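Local structure of bifunctional GH43-CE protein (Bacteroides eggerthii, 6MLY) at residues 516-522 with 533-538; 583-587 with 599-604; 605-611 with 662-668; 632-636 with 714-718. The protein probably breaks down complex arabinoxylans, pairing a family 43 glycoside hydrolase module, likely a beta-xylosidase, with a carbohydrate esterase module. One frame throughout, in Å; residues are numbered along the deposited sequence.

Interaction 1. Residues 516-522 with 533-538; sequences DCRWEDI and KLDIYL
Asp535 lies against Glu520 and Asp521 across an antiparallel pair of strands. Its CB packs 3.9 Å from Glu520 CG. One bond out, its carboxylate carbon CG stays 3.7 Å from Glu520 CB. OD1 then accepts the backbone N-H of Asp521 at 2.8 Å, met on the anti side but 31° out of the carboxylate plane; this oxygen also forms a salt bridge to Lys563, which Asp521 OD1 shares. OD2, at the other tip, sits 3.7 Å from Glu520 OE1, a like-charge approach that Arg518 probably eases by gripping Glu520 OE2 side-on through NE and NH2, while its NH1 is hydrogen-bonded to Phe459 O.

The Asp521 N-H meets a side-chain acceptor at a beta bulge: Trp519 pairs with Ile536 but Ile522 with Leu534, leaving one extra residue in 518-522. This hairpin opens the sheet of the alpha/beta-hydrolase fold, where strand 533-537 is antiparallel to its next neighbour, 579-584. On the face opposite Asp535 the broad indole of Trp519 spans two aliphatic side chains: CE3 touches Ile536 CG2 at 3.8 Å, and CZ3 meets Leu538 CG at the ring edge, also at 3.8 Å.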
# COMPACT_ATOMS: atom_id res chain seq x y z
N ASP A 516 -9.47 3.44 -7.95
CA ASP A 516 -8.60 3.56 -9.11
C ASP A 516 -8.70 5.01 -9.60
O ASP A 516 -9.06 5.27 -10.74
CB ASP A 516 -8.92 2.53 -10.19
CG ASP A 516 -7.93 1.37 -10.32
OD1 ASP A 516 -6.77 1.53 -9.87
OD2 ASP A 516 -8.32 0.33 -10.89
N CYS A 517 -8.44 5.94 -8.67
CA CYS A 517 -8.28 7.37 -8.92
C CYS A 517 -6.86 7.79 -8.53
O CYS A 517 -6.58 8.98 -8.41
CB CYS A 517 -9.28 8.20 -8.12
SG CYS A 517 -11.01 7.72 -8.39
N ARG A 518 -5.98 6.81 -8.31
CA ARG A 518 -4.60 7.02 -7.85
C ARG A 518 -3.75 5.83 -8.31
O ARG A 518 -4.02 4.69 -7.93
CB ARG A 518 -4.52 7.15 -6.33
CG ARG A 518 -4.02 8.50 -5.82
CD ARG A 518 -4.08 8.65 -4.31
NE ARG A 518 -2.81 8.34 -3.58
CZ ARG A 518 -2.68 8.28 -2.18
NH1 ARG A 518 -3.76 8.44 -1.44
NH2 ARG A 518 -1.48 8.15 -1.58
N TRP A 519 -2.75 6.11 -9.14
CA TRP A 519 -1.64 5.21 -9.40
C TRP A 519 -0.34 5.98 -9.16
O TRP A 519 -0.09 6.96 -9.85
CB TRP A 519 -1.68 4.66 -10.83
CG TRP A 519 -2.95 4.01 -11.25
CD1 TRP A 519 -3.20 2.67 -11.32
CD2 TRP A 519 -4.15 4.67 -11.71
NE1 TRP A 519 -4.48 2.45 -11.77
CE2 TRP A 519 -5.08 3.65 -12.03
CE3 TRP A 519 -4.53 6.01 -11.89
CZ2 TRP A 519 -6.36 3.94 -12.49
CZ3 TRP A 519 -5.79 6.29 -12.35
CH2 TRP A 519 -6.70 5.26 -12.65
N GLU A 520 0.46 5.54 -8.20
CA GLU A 520 1.75 6.19 -7.94
C GLU A 520 2.88 5.26 -8.37
O GLU A 520 2.66 4.08 -8.62
CB GLU A 520 1.86 6.58 -6.46
CG GLU A 520 0.88 7.67 -6.06
CD GLU A 520 1.06 8.21 -4.64
OE1 GLU A 520 2.23 8.31 -4.20
OE2 GLU A 520 0.04 8.52 -3.99
N ASP A 521 4.09 5.82 -8.47
CA ASP A 521 5.31 5.13 -8.88
C ASP A 521 5.03 4.22 -10.08
O ASP A 521 5.32 3.03 -10.05
CB ASP A 521 5.91 4.36 -7.70
CG ASP A 521 6.69 5.23 -6.73
OD1 ASP A 521 7.51 6.04 -7.20
OD2 ASP A 521 6.48 5.09 -5.50
N ILE A 522 4.47 4.81 -11.14
CA ILE A 522 4.33 4.16 -12.45
C ILE A 522 5.57 4.52 -13.27
O ILE A 522 6.00 5.67 -13.27
CB ILE A 522 3.03 4.61 -13.15
CG1 ILE A 522 1.77 4.17 -12.39
CG2 ILE A 522 3.00 4.14 -14.60
CD1 ILE A 522 1.35 2.74 -12.64
N LYS A 533 9.76 7.92 -13.08
CA LYS A 533 8.54 7.54 -12.36
C LYS A 533 7.55 8.71 -12.34
O LYS A 533 7.95 9.85 -12.14
CB LYS A 533 8.91 7.15 -10.93
CG LYS A 533 9.51 5.76 -10.79
CD LYS A 533 8.47 4.67 -10.88
CE LYS A 533 9.06 3.28 -10.79
NZ LYS A 533 9.73 3.06 -9.49
N LEU A 534 6.25 8.40 -12.50
CA LEU A 534 5.18 9.42 -12.42
C LEU A 534 4.00 8.88 -11.60
O LEU A 534 3.85 7.67 -11.44
CB LEU A 534 4.73 9.84 -13.83
CG LEU A 534 4.19 8.74 -14.74
CD1 LEU A 534 2.78 8.31 -14.34
CD2 LEU A 534 4.19 9.21 -16.19
N ASP A 535 3.19 9.82 -11.08
CA ASP A 535 2.00 9.53 -10.28
C ASP A 535 0.77 10.10 -10.99
O ASP A 535 0.72 11.30 -11.28
CB ASP A 535 2.11 10.13 -8.88
CG ASP A 535 3.29 9.63 -8.06
OD1 ASP A 535 3.88 8.61 -8.45
OD2 ASP A 535 3.60 10.26 -7.04
N ILE A 536 -0.23 9.24 -11.26
CA ILE A 536 -1.48 9.64 -11.91
C ILE A 536 -2.55 9.87 -10.84
O ILE A 536 -2.56 9.17 -9.83
CB ILE A 536 -1.91 8.60 -12.97
CG1 ILE A 536 -0.79 8.32 -13.96
CG2 ILE A 536 -3.19 9.04 -13.67
CD1 ILE A 536 -1.15 7.32 -15.03
N TYR A 537 -3.41 10.87 -11.07
CA TYR A 537 -4.53 11.23 -10.19
C TYR A 537 -5.72 11.67 -11.04
O TYR A 537 -5.58 12.58 -11.86
CB TYR A 537 -4.17 12.41 -9.29
CG TYR A 537 -2.99 12.22 -8.37
CD1 TYR A 537 -1.70 12.54 -8.77
CD2 TYR A 537 -3.17 11.75 -7.07
CE1 TYR A 537 -0.62 12.39 -7.92
CE2 TYR A 537 -2.10 11.58 -6.21
CZ TYR A 537 -0.82 11.91 -6.63
OH TYR A 537 0.23 11.74 -5.78
N LEU A 538 -6.89 11.05 -10.83
CA LEU A 538 -8.13 11.47 -11.49
C LEU A 538 -9.06 12.14 -10.48
O LEU A 538 -8.99 11.86 -9.29
CB LEU A 538 -8.84 10.26 -12.13
CG LEU A 538 -7.95 9.31 -12.92
CD1 LEU A 538 -8.79 8.24 -13.62
CD2 LEU A 538 -7.09 10.05 -13.93

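Interaction 2. Residues 583-587 with 599-604; sequences SINHR and NDVKAA
Ile584 CA lies 7.1 Å from Ala604 CA, and the gap narrows to 5.7 Å between His586 CA and Asp600 CA as the chain leaving the strand runs against the direction of helix 596-610. At the wider end the packing is apolar. Ile584 sends CD1 to Ala604 CB, 3.9 Å away, and to the flank of Val601. Its CG1 stands between the backbone N and the carbonyl carbon (chi1 73°), which sends this longer branch out to the helix, and the small Ala604 lets the strand come close.

At the narrower end Asp600 faces Arg587. Asp600 OD2 takes two donors from this one residue: the backbone N at 2.8 Å, arriving nearly along the C-O axis, and NE at 3.1 Å, on the syn lone pair and in the guanidinium plane. NH2 reaches the other oxygen, OD1, from above the carboxylate plane, also at 3.1 Å. The grip is thus side-on, with the two flat groups turned 33° apart. A bend at chi3 (-70°) folds the arginine chain back so that its head meets the same carboxylate as its own backbone. OD1 has a further donor in His532 NE2.

This is a strand-to-helix contact of the alpha/beta-hydrolase core, where a short aspartate held on the helix can receive a main-chain N-H and a guanidinium together. With several donors and a positive charge converging on it, Asp600 is probably kept ionised; the bond from the Arg587 N-H ties the loop backbone, and the salt bridge its side chain, to the helix.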
# COMPACT_ATOMS: atom_id res chain seq x y z
N SER A 583 1.87 14.33 -11.86
CA SER A 583 3.19 14.78 -11.44
C SER A 583 4.23 13.73 -11.87
O SER A 583 4.02 12.53 -11.70
CB SER A 583 3.26 15.05 -9.97
OG SER A 583 4.38 15.87 -9.67
N ILE A 584 5.35 14.21 -12.43
CA ILE A 584 6.37 13.34 -13.02
C ILE A 584 7.71 13.60 -12.32
O ILE A 584 7.90 14.65 -11.70
CB ILE A 584 6.47 13.57 -14.54
CG1 ILE A 584 7.13 14.91 -14.89
CG2 ILE A 584 5.10 13.43 -15.20
CD1 ILE A 584 7.39 15.10 -16.36
N ASN A 585 8.62 12.63 -12.45
CA ASN A 585 10.03 12.78 -12.08
C ASN A 585 10.87 12.97 -13.35
O ASN A 585 10.43 12.66 -14.46
CB ASN A 585 10.55 11.58 -11.27
CG ASN A 585 10.18 11.61 -9.80
OD1 ASN A 585 9.82 12.65 -9.24
ND2 ASN A 585 10.29 10.46 -9.15
N HIS A 586 12.08 13.50 -13.16
CA HIS A 586 13.09 13.55 -14.20
C HIS A 586 14.45 13.20 -13.58
O HIS A 586 14.65 13.40 -12.39
CB HIS A 586 13.10 14.94 -14.86
CG HIS A 586 13.52 16.04 -13.94
ND1 HIS A 586 14.85 16.26 -13.61
CD2 HIS A 586 12.81 16.98 -13.28
CE1 HIS A 586 14.93 17.29 -12.79
NE2 HIS A 586 13.69 17.75 -12.57
N ARG A 587 15.37 12.69 -14.40
CA ARG A 587 16.71 12.33 -13.94
C ARG A 587 17.44 13.59 -13.46
O ARG A 587 17.38 14.63 -14.12
CB ARG A 587 17.49 11.63 -15.06
CG ARG A 587 16.97 10.24 -15.40
CD ARG A 587 17.67 9.65 -16.61
NE ARG A 587 17.30 10.33 -17.84
CZ ARG A 587 17.92 10.18 -19.01
NH1 ARG A 587 19.05 9.50 -19.07
NH2 ARG A 587 17.41 10.72 -20.10
N ASN A 599 14.34 15.29 -22.38
CA ASN A 599 14.14 13.93 -22.93
C ASN A 599 13.16 13.12 -22.06
O ASN A 599 12.38 12.32 -22.58
CB ASN A 599 15.46 13.16 -23.05
CG ASN A 599 16.30 13.58 -24.24
OD1 ASN A 599 15.97 14.53 -24.95
ND2 ASN A 599 17.40 12.87 -24.47
N ASP A 600 13.22 13.34 -20.74
CA ASP A 600 12.37 12.63 -19.80
C ASP A 600 10.95 13.19 -19.88
O ASP A 600 9.98 12.42 -19.96
CB ASP A 600 12.93 12.68 -18.38
CG ASP A 600 14.14 11.79 -18.14
OD1 ASP A 600 14.50 11.01 -19.06
OD2 ASP A 600 14.73 11.88 -17.05
N VAL A 601 10.83 14.52 -19.86
CA VAL A 601 9.53 15.19 -19.88
C VAL A 601 8.74 14.71 -21.10
O VAL A 601 7.59 14.28 -20.97
CB VAL A 601 9.68 16.72 -19.87
CG1 VAL A 601 8.36 17.43 -20.12
CG2 VAL A 601 10.31 17.20 -18.57
N LYS A 602 9.38 14.76 -22.27
CA LYS A 602 8.75 14.39 -23.52
C LYS A 602 8.35 12.90 -23.49
O LYS A 602 7.35 12.54 -24.10
CB LYS A 602 9.67 14.74 -24.70
CG LYS A 602 9.82 16.23 -24.95
CD LYS A 602 10.36 16.58 -26.32
CE LYS A 602 10.49 18.07 -26.56
NZ LYS A 602 9.17 18.76 -26.54
N ALA A 603 9.13 12.07 -22.79
CA ALA A 603 8.86 10.62 -22.65
C ALA A 603 7.65 10.35 -21.74
O ALA A 603 6.86 9.44 -21.99
CB ALA A 603 10.08 9.91 -22.12
N ALA A 604 7.53 11.13 -20.65
CA ALA A 604 6.39 11.04 -19.75
C ALA A 604 5.10 11.36 -20.50
O ALA A 604 4.09 10.69 -20.31
CB ALA A 604 6.59 11.95 -18.57

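Interaction 3. Residues 605-611 with 662-668; sequences IRFIRAN and YPSFSSR. With EDO (1,2-ethanediol), chain G.
Ala610 meets two rings across the contact: its CB stands over the centre of Phe665, 3.7 Å from the centroid and 11° off the ring normal, a CH-pi contact, and on another side Tyr662 CD2 approaches the same methyl to 3.5 Å. A residue with no more than a methyl suits this place, since both rings close in on the helix. Buried Arg606 belongs to the tight part through its methylenes, CG 3.5 Å from Phe665 O and CD against the Tyr662 carbonyl. Asn611, the first residue to leave the helix, lays ND2 over one face of the tyrosine with its amide plane almost perpendicular to the ring. The same ND2 donates to Phe607 O at 3.2 Å, joining the Asn611 backbone N on that carbonyl and so finishing the last turn.

Helix 596-610 is one of the helices packed on the central sheet of the alpha/beta-hydrolase fold, and segment 662-668 belongs to the loop that leads into strand 671-675. Arg609 joins the two. Its chain runs extended from CG to NE, long enough to set the guanidinium end-on against the loop backbone: NH1 and NH2 both donate to Arg668 O, each at 3.0 Å and with the oxygen near the guanidinium plane. NH1 adds a weak bond to Ser666 O.

Toward solvent the contact thins. Phe665 itself borders solvent, Pro663 barely touches the helix, and Arg668, exposed, leads its guanidinium away from it. There an ethanediol, probably from the crystallisation liquor, lies beside Ser666, whose OG is hydrogen-bonded to its O1 at 2.7 Å.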
# COMPACT_ATOMS: atom_id res chain seq x y z
N ILE A 605 5.15 12.37 -21.38
CA ILE A 605 3.98 12.82 -22.16
C ILE A 605 3.63 11.74 -23.19
O ILE A 605 2.45 11.40 -23.37
CB ILE A 605 4.25 14.19 -22.81
CG1 ILE A 605 4.53 15.27 -21.76
CG2 ILE A 605 3.10 14.59 -23.72
CD1 ILE A 605 5.30 16.47 -22.29
N ARG A 606 4.65 11.22 -23.88
CA ARG A 606 4.48 10.13 -24.84
C ARG A 606 3.75 8.97 -24.16
O ARG A 606 2.84 8.39 -24.74
CB ARG A 606 5.83 9.67 -25.39
CG ARG A 606 6.34 10.46 -26.58
CD ARG A 606 7.59 9.86 -27.19
NE ARG A 606 8.69 9.78 -26.23
CZ ARG A 606 9.83 10.45 -26.34
NH1 ARG A 606 10.11 11.09 -27.46
NH2 ARG A 606 10.70 10.46 -25.34
N PHE A 607 4.15 8.66 -22.92
CA PHE A 607 3.56 7.56 -22.16
C PHE A 607 2.07 7.80 -21.93
O PHE A 607 1.26 6.88 -22.07
CB PHE A 607 4.30 7.37 -20.83
CG PHE A 607 3.73 6.30 -19.95
CD1 PHE A 607 4.09 4.97 -20.13
CD2 PHE A 607 2.81 6.61 -18.96
CE1 PHE A 607 3.55 3.98 -19.32
CE2 PHE A 607 2.28 5.61 -18.15
CZ PHE A 607 2.65 4.30 -18.34
N ILE A 608 1.72 9.05 -21.57
CA ILE A 608 0.37 9.45 -21.19
C ILE A 608 -0.61 9.18 -22.34
O ILE A 608 -1.72 8.72 -22.11
CB ILE A 608 0.35 10.93 -20.75
CG1 ILE A 608 1.01 11.11 -19.38
CG2 ILE A 608 -1.05 11.52 -20.78
CD1 ILE A 608 0.44 10.21 -18.30
N ARG A 609 -0.19 9.49 -23.57
CA ARG A 609 -1.05 9.35 -24.74
C ARG A 609 -1.22 7.86 -25.04
O ARG A 609 -2.32 7.39 -25.30
CB ARG A 609 -0.48 10.13 -25.93
CG ARG A 609 -0.58 11.65 -25.79
CD ARG A 609 -0.60 12.38 -27.12
NE ARG A 609 -0.96 13.78 -26.97
CZ ARG A 609 -0.11 14.77 -26.67
NH1 ARG A 609 1.15 14.48 -26.37
NH2 ARG A 609 -0.51 16.03 -26.67
N ALA A 610 -0.10 7.13 -24.97
CA ALA A 610 -0.04 5.73 -25.36
C ALA A 610 -0.87 4.86 -24.40
O ALA A 610 -1.41 3.83 -24.81
CB ALA A 610 1.40 5.29 -25.39
N ASN A 611 -0.96 5.29 -23.13
CA ASN A 611 -1.68 4.56 -22.10
C ASN A 611 -2.95 5.32 -21.68
O ASN A 611 -3.48 5.09 -20.60
CB ASN A 611 -0.77 4.28 -20.90
CG ASN A 611 0.28 3.23 -21.20
OD1 ASN A 611 0.12 2.06 -20.84
ND2 ASN A 611 1.34 3.64 -21.89
N TYR A 662 7.51 4.27 -26.52
CA TYR A 662 6.38 4.82 -27.26
C TYR A 662 6.85 6.03 -28.07
O TYR A 662 6.34 7.13 -27.88
CB TYR A 662 5.25 5.16 -26.29
CG TYR A 662 4.89 4.05 -25.33
CD1 TYR A 662 5.39 4.02 -24.04
CD2 TYR A 662 4.04 3.02 -25.71
CE1 TYR A 662 5.06 3.01 -23.15
CE2 TYR A 662 3.70 2.00 -24.84
CZ TYR A 662 4.21 1.99 -23.55
OH TYR A 662 3.88 0.98 -22.69
N PRO A 663 7.83 5.87 -29.00
CA PRO A 663 8.32 6.99 -29.81
C PRO A 663 7.35 7.41 -30.92
O PRO A 663 7.44 8.52 -31.43
CB PRO A 663 9.62 6.43 -30.41
CG PRO A 663 9.36 4.94 -30.53
CD PRO A 663 8.48 4.60 -29.34
N SER A 664 6.46 6.48 -31.29
CA SER A 664 5.36 6.67 -32.25
C SER A 664 4.49 7.89 -31.88
O SER A 664 4.04 8.62 -32.76
CB SER A 664 4.54 5.38 -32.29
OG SER A 664 3.38 5.51 -33.10
N PHE A 665 4.26 8.09 -30.58
CA PHE A 665 3.22 8.98 -30.07
C PHE A 665 3.76 10.40 -29.91
O PHE A 665 4.97 10.60 -29.84
CB PHE A 665 2.66 8.45 -28.75
CG PHE A 665 1.90 7.15 -28.87
CD1 PHE A 665 2.57 5.94 -28.89
CD2 PHE A 665 0.52 7.15 -28.99
CE1 PHE A 665 1.87 4.75 -29.02
CE2 PHE A 665 -0.18 5.96 -29.12
CZ PHE A 665 0.50 4.76 -29.13
N SER A 666 2.84 11.36 -29.81
CA SER A 666 3.15 12.78 -29.75
C SER A 666 3.57 13.17 -28.33
O SER A 666 2.96 12.75 -27.36
CB SER A 666 1.97 13.60 -30.21
OG SER A 666 2.32 14.98 -30.32
N SER A 667 4.61 14.01 -28.25
CA SER A 667 5.12 14.58 -27.00
C SER A 667 4.65 16.03 -26.82
O SER A 667 5.26 16.78 -26.06
CB SER A 667 6.63 14.51 -26.96
OG SER A 667 7.20 15.39 -27.90
N ARG A 668 3.56 16.42 -27.49
CA ARG A 668 3.08 17.80 -27.50
C ARG A 668 2.42 18.14 -26.16
O ARG A 668 1.96 17.26 -25.44
CB ARG A 668 2.06 18.04 -28.61
CG ARG A 668 2.66 18.46 -29.94
CD ARG A 668 1.58 18.71 -30.97
NE ARG A 668 2.11 19.11 -32.27
CZ ARG A 668 2.14 18.32 -33.34
NH1 ARG A 668 1.71 17.07 -33.26
NH2 ARG A 668 2.59 18.80 -34.49
C1 EDO G . 4.29 15.40 -33.27
O1 EDO G . 2.94 15.03 -32.98
C2 EDO G . 4.96 15.98 -32.03
O2 EDO G . 6.05 15.14 -31.65

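Interaction 4. Residues 632-636 with 714-718; sequences HLASL and LLNPI
Helix 629-639, which follows the presumed Gly-X-Ser-X-Gly nucleophile elbow of the alpha/beta-hydrolase fold, meets the loop 714-718 through His632, Leu636 and Pro717. The polar link is a hydrogen bond from His632 NE2 to Leu715 O, 2.9 Å long. It is somewhat bent, with an N-H...O angle of 141°, and the oxygen lies off the imidazole plane. Histidine suits this place because its ring is long enough to carry an N-H from the helix to a loop carbonyl. With CG opposite the backbone N (chi1 166°), the ring swings out from the helix toward the loop, and Trp557 meets it with the two ring planes nearly perpendicular.

One turn along the helix, Leu636 fills the join with a branched apolar end: CD1 is 3.5 Å from Leu715 O and 3.7 Å from Pro717 CA. The compact proline ring presses on the helix, CG lying 3.9 Å from Ser635 CB and 4.1 Å from Leu636 CB. Lacking an N-H, Pro717 makes no backbone donor demand where it is buried. Its carbonyl accepts from Thr639, a sodium ligand, so the loop runs close to the metal site.

Asn716, directed away from the helix, shapes the loop itself by closing an Asx turn: its OD1 accepts the backbone N of Ile718 at 2.8 Å.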
# COMPACT_ATOMS: atom_id res chain seq x y z
N HIS A 632 11.05 25.90 -16.00
CA HIS A 632 12.01 25.85 -17.10
C HIS A 632 11.69 24.70 -18.05
O HIS A 632 11.62 24.91 -19.26
CB HIS A 632 13.45 25.73 -16.57
CG HIS A 632 14.43 25.33 -17.62
ND1 HIS A 632 14.78 24.01 -17.85
CD2 HIS A 632 15.12 26.07 -18.52
CE1 HIS A 632 15.65 23.95 -18.83
NE2 HIS A 632 15.87 25.20 -19.26
N LEU A 633 11.54 23.49 -17.51
CA LEU A 633 11.36 22.27 -18.31
C LEU A 633 9.97 22.25 -18.96
O LEU A 633 9.82 21.80 -20.10
CB LEU A 633 11.60 21.04 -17.43
CG LEU A 633 13.05 20.77 -17.05
CD1 LEU A 633 13.15 19.74 -15.94
CD2 LEU A 633 13.86 20.33 -18.25
N ALA A 634 8.96 22.74 -18.23
CA ALA A 634 7.60 22.90 -18.76
C ALA A 634 7.60 23.91 -19.92
O ALA A 634 6.95 23.69 -20.93
CB ALA A 634 6.66 23.32 -17.66
N SER A 635 8.35 25.00 -19.75
CA SER A 635 8.44 26.05 -20.77
C SER A 635 9.14 25.50 -22.03
O SER A 635 8.60 25.63 -23.13
CB SER A 635 9.15 27.27 -20.24
OG SER A 635 8.38 27.88 -19.21
N LEU A 636 10.31 24.89 -21.83
CA LEU A 636 11.14 24.33 -22.91
C LEU A 636 10.35 23.26 -23.67
O LEU A 636 10.52 23.11 -24.88
CB LEU A 636 12.42 23.75 -22.31
CG LEU A 636 13.48 23.27 -23.30
CD1 LEU A 636 14.07 24.45 -24.06
CD2 LEU A 636 14.58 22.50 -22.60
N LEU A 714 20.74 26.51 -26.11
CA LEU A 714 20.02 25.32 -26.55
C LEU A 714 18.98 24.91 -25.51
O LEU A 714 17.95 24.34 -25.87
CB LEU A 714 21.01 24.18 -26.84
CG LEU A 714 21.69 24.24 -28.20
CD1 LEU A 714 22.77 23.17 -28.30
CD2 LEU A 714 20.69 24.08 -29.33
N LEU A 715 19.25 25.17 -24.22
CA LEU A 715 18.30 24.79 -23.15
C LEU A 715 17.40 25.98 -22.79
O LEU A 715 16.49 25.83 -21.97
CB LEU A 715 19.05 24.22 -21.94
CG LEU A 715 19.90 25.18 -21.10
CD1 LEU A 715 19.06 25.93 -20.07
CD2 LEU A 715 21.01 24.41 -20.39
N ASN A 716 17.64 27.13 -23.41
CA ASN A 716 16.80 28.32 -23.28
C ASN A 716 15.53 28.14 -24.11
O ASN A 716 15.60 28.01 -25.33
CB ASN A 716 17.57 29.57 -23.73
CG ASN A 716 16.79 30.86 -23.57
OD1 ASN A 716 15.56 30.85 -23.47
ND2 ASN A 716 17.49 31.98 -23.56
N PRO A 717 14.32 28.14 -23.49
CA PRO A 717 13.07 28.00 -24.23
C PRO A 717 12.82 29.09 -25.29
O PRO A 717 12.18 28.80 -26.30
CB PRO A 717 11.97 28.09 -23.16
CG PRO A 717 12.67 27.79 -21.85
CD PRO A 717 14.10 28.25 -22.04
N ILE A 718 13.31 30.31 -25.05
CA ILE A 718 13.11 31.46 -25.96
C ILE A 718 13.51 31.07 -27.39
O ILE A 718 12.81 31.40 -28.34
CB ILE A 718 13.86 32.72 -25.46
CG1 ILE A 718 13.16 33.35 -24.25
CG2 ILE A 718 14.05 33.73 -26.58
CD1 ILE A 718 13.86 34.57 -23.68

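From the N terminus, interaction 1 closes first, a ten-residue hairpin loop at the start of the esterase module's sheet. Interaction 2 follows in series, closing eleven residues between strand 579-584 and helix 596-610; probable backbone bonds, such as Asn585 N to Lys533 O, join strands 533-537 and 579-584, neighbours in the sheet. Interaction 3 takes up the same helix farther along and closes a loop of fifty residues at the segment before strand 671-675, with Phe607 also packing on Ile522 and Leu534. Interaction 4 opens within that span and ends beyond it, so interactions 3 and 4 cross without touching. Leu633 packs on His586 and Val601, bringing helix 629-639 against interaction 2.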